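Local coordinates for protein general negative regulator of transcription subunit 2 (Saccharomyces cerevisiae, PDB 4BY6) that forms part of the CCR4-NOT core complex, the major cytoplasmic mRNA deadenylase and probably a general transcription factor in the nucleus, and is required for the complex's integrity, at residues Q102-A105 / L106-D109. Residues are numbered along the deposited sequence; the frame is centred on the assembly and turned at random.
Sequences QRVA and LFQD
With CG anti to its carbonyl carbon (chi1 -57°), Phe107 swings its ring back over the preceding turn, where the carbonyl oxygen of Arg103 lies 3.6 Å above the ring plane, over the ring centre. Leu106 CG is likewise beside its own backbone N (chi1 -65°), and comes 3.6 Å from Gln102 O. Phe107 N donates to Val104 O (3.0 Å), closing the turn; one residue earlier Leu106 N donates to Arg103 O (3.1 Å). The ring also approaches Val104, loosely, with CD2 4.4 Å from CG1, and the two side chains share Leu112 of helix 109-118 as a neighbour. Aromatic side chains of the chain of another protein meet the Phe107 ring edge-to-face. Replacing the Phe107 ring with an alanine would probably leave Arg103 O without the ring face it now lies over and those aromatic side chains without their edge-to-face partner. The guanidinium of Arg103 is engaged outside the turn, with NH2 in a salt bridge to Asp100 and a hydrogen bond to Cys93 O. The arrangement is a type I beta turn from Val104 to Phe107 between helix 101-104 and helix 109-118, leading to Gln108, the N-cap residue of the latter, within the NOT2/NOT3/NOT5 C-terminal region.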
ATOM      1  N   GLN E 102     -28.108  27.887  22.798  1.00 49.34           N
ATOM      2  CA  GLN E 102     -27.515  27.763  24.126  1.00 59.41           C
ATOM      3  C   GLN E 102     -26.360  26.762  24.122  1.00 55.37           C
ATOM      4  O   GLN E 102     -25.325  27.001  24.748  1.00 57.99           O
ATOM      5  CB  GLN E 102     -28.583  27.358  25.141  1.00 80.41           C
ATOM      6  CG  GLN E 102     -29.624  28.450  25.414  1.00108.19           C
ATOM      7  CD  GLN E 102     -30.644  28.609  24.280  1.00126.42           C
ATOM      8  OE1 GLN E 102     -30.588  27.899  23.267  1.00130.48           O
ATOM      9  NE2 GLN E 102     -31.577  29.547  24.447  1.00129.77           N
ATOM     10  N   ARG E 103     -26.507  25.661  23.395  1.00 44.51           N
ATOM     11  CA  ARG E 103     -25.387  24.745  23.229  1.00 45.15           C
ATOM     12  C   ARG E 103     -24.234  25.336  22.397  1.00 48.02           C
ATOM     13  O   ARG E 103     -23.056  25.198  22.772  1.00 51.01           O
ATOM     14  CB  ARG E 103     -25.859  23.464  22.579  1.00 43.94           C
ATOM     15  CG  ARG E 103     -26.164  22.404  23.560  1.00 51.92           C
ATOM     16  CD  ARG E 103     -26.406  21.116  22.858  1.00 56.95           C
ATOM     17  NE  ARG E 103     -27.512  21.216  21.926  1.00 53.90           N
ATOM     18  CZ  ARG E 103     -27.790  20.283  21.029  1.00 52.11           C
ATOM     19  NH1 ARG E 103     -27.030  19.191  20.962  1.00 52.07           N
ATOM     20  NH2 ARG E 103     -28.819  20.446  20.210  1.00 50.36           N
ATOM     21  N   VAL E 104     -24.567  26.005  21.289  1.00 31.88           N
ATOM     22  CA  VAL E 104     -23.532  26.515  20.394  1.00 30.59           C
ATOM     23  C   VAL E 104     -22.701  27.613  21.085  1.00 37.10           C
ATOM     24  O   VAL E 104     -21.482  27.706  20.919  1.00 40.75           O
ATOM     25  CB  VAL E 104     -24.143  27.024  19.091  1.00 28.47           C
ATOM     26  CG1 VAL E 104     -23.088  27.639  18.201  1.00 32.24           C
ATOM     27  CG2 VAL E 104     -24.792  25.884  18.361  1.00 31.37           C
ATOM     28  N   ALA E 105     -23.352  28.397  21.921  1.00 41.53           N
ATOM     29  CA  ALA E 105     -22.666  29.421  22.691  1.00 44.09           C
ATOM     30  C   ALA E 105     -21.538  28.895  23.578  1.00 48.58           C
ATOM     31  O   ALA E 105     -20.679  29.669  23.998  1.00 51.27           O
ATOM     32  CB  ALA E 105     -23.682  30.162  23.566  1.00 35.73           C
ATOM     33  N   LEU E 106     -21.547  27.602  23.890  1.00 47.74           N
ATOM     34  CA  LEU E 106     -20.554  27.057  24.822  1.00 43.78           C
ATOM     35  C   LEU E 106     -19.249  26.751  24.121  1.00 44.06           C
ATOM     36  O   LEU E 106     -18.244  26.489  24.766  1.00 51.94           O
ATOM     37  CB  LEU E 106     -21.071  25.789  25.496  1.00 43.04           C
ATOM     38  CG  LEU E 106     -22.272  25.980  26.404  1.00 39.28           C
ATOM     39  CD1 LEU E 106     -22.768  24.639  26.812  1.00 45.02           C
ATOM     40  CD2 LEU E 106     -21.835  26.745  27.572  1.00 42.43           C
ATOM     41  N   PHE E 107     -19.273  26.785  22.794  1.00 40.29           N
ATOM     42  CA  PHE E 107     -18.114  26.384  22.012  1.00 43.81           C
ATOM     43  C   PHE E 107     -17.148  27.541  21.786  1.00 44.38           C
ATOM     44  O   PHE E 107     -17.562  28.703  21.722  1.00 38.08           O
ATOM     45  CB  PHE E 107     -18.558  25.824  20.661  1.00 38.26           C
ATOM     46  CG  PHE E 107     -19.510  24.675  20.767  1.00 42.43           C
ATOM     47  CD1 PHE E 107     -19.403  23.760  21.812  1.00 43.64           C
ATOM     48  CD2 PHE E 107     -20.499  24.483  19.807  1.00 38.07           C
ATOM     49  CE1 PHE E 107     -20.280  22.676  21.897  1.00 41.55           C
ATOM     50  CE2 PHE E 107     -21.377  23.398  19.891  1.00 30.97           C
ATOM     51  CZ  PHE E 107     -21.261  22.500  20.930  1.00 35.06           C
ATOM     52  N   GLN E 108     -15.863  27.225  21.656  1.00 38.51           N
ATOM     53  CA  GLN E 108     -14.891  28.249  21.309  1.00 37.03           C
ATOM     54  C   GLN E 108     -14.922  28.624  19.811  1.00 41.92           C
ATOM     55  O   GLN E 108     -15.399  27.846  18.962  1.00 39.45           O
ATOM     56  CB  GLN E 108     -13.507  27.777  21.711  1.00 39.94           C
ATOM     57  CG  GLN E 108     -13.441  27.362  23.157  1.00 56.41           C
ATOM     58  CD  GLN E 108     -12.029  27.069  23.585  1.00 74.44           C
ATOM     59  OE1 GLN E 108     -11.070  27.509  22.940  1.00 85.42           O
ATOM     60  NE2 GLN E 108     -11.881  26.301  24.653  1.00 76.39           N
ATOM     61  N   ASP E 109     -14.365  29.791  19.492  1.00 45.15           N
ATOM     62  CA  ASP E 109     -14.387  30.299  18.123  1.00 39.00           C
ATOM     63  C   ASP E 109     -13.967  29.214  17.130  1.00 40.97           C
ATOM     64  O   ASP E 109     -14.681  28.956  16.151  1.00 45.83           O
ATOM     65  CB  ASP E 109     -13.452  31.515  17.960  1.00 35.69           C
ATOM     66  CG  ASP E 109     -13.900  32.752  18.749  1.00 42.52           C
ATOM     67  OD1 ASP E 109     -15.057  32.806  19.243  1.00 44.89           O
ATOM     68  OD2 ASP E 109     -13.052  33.673  18.892  1.00 45.26           O
TER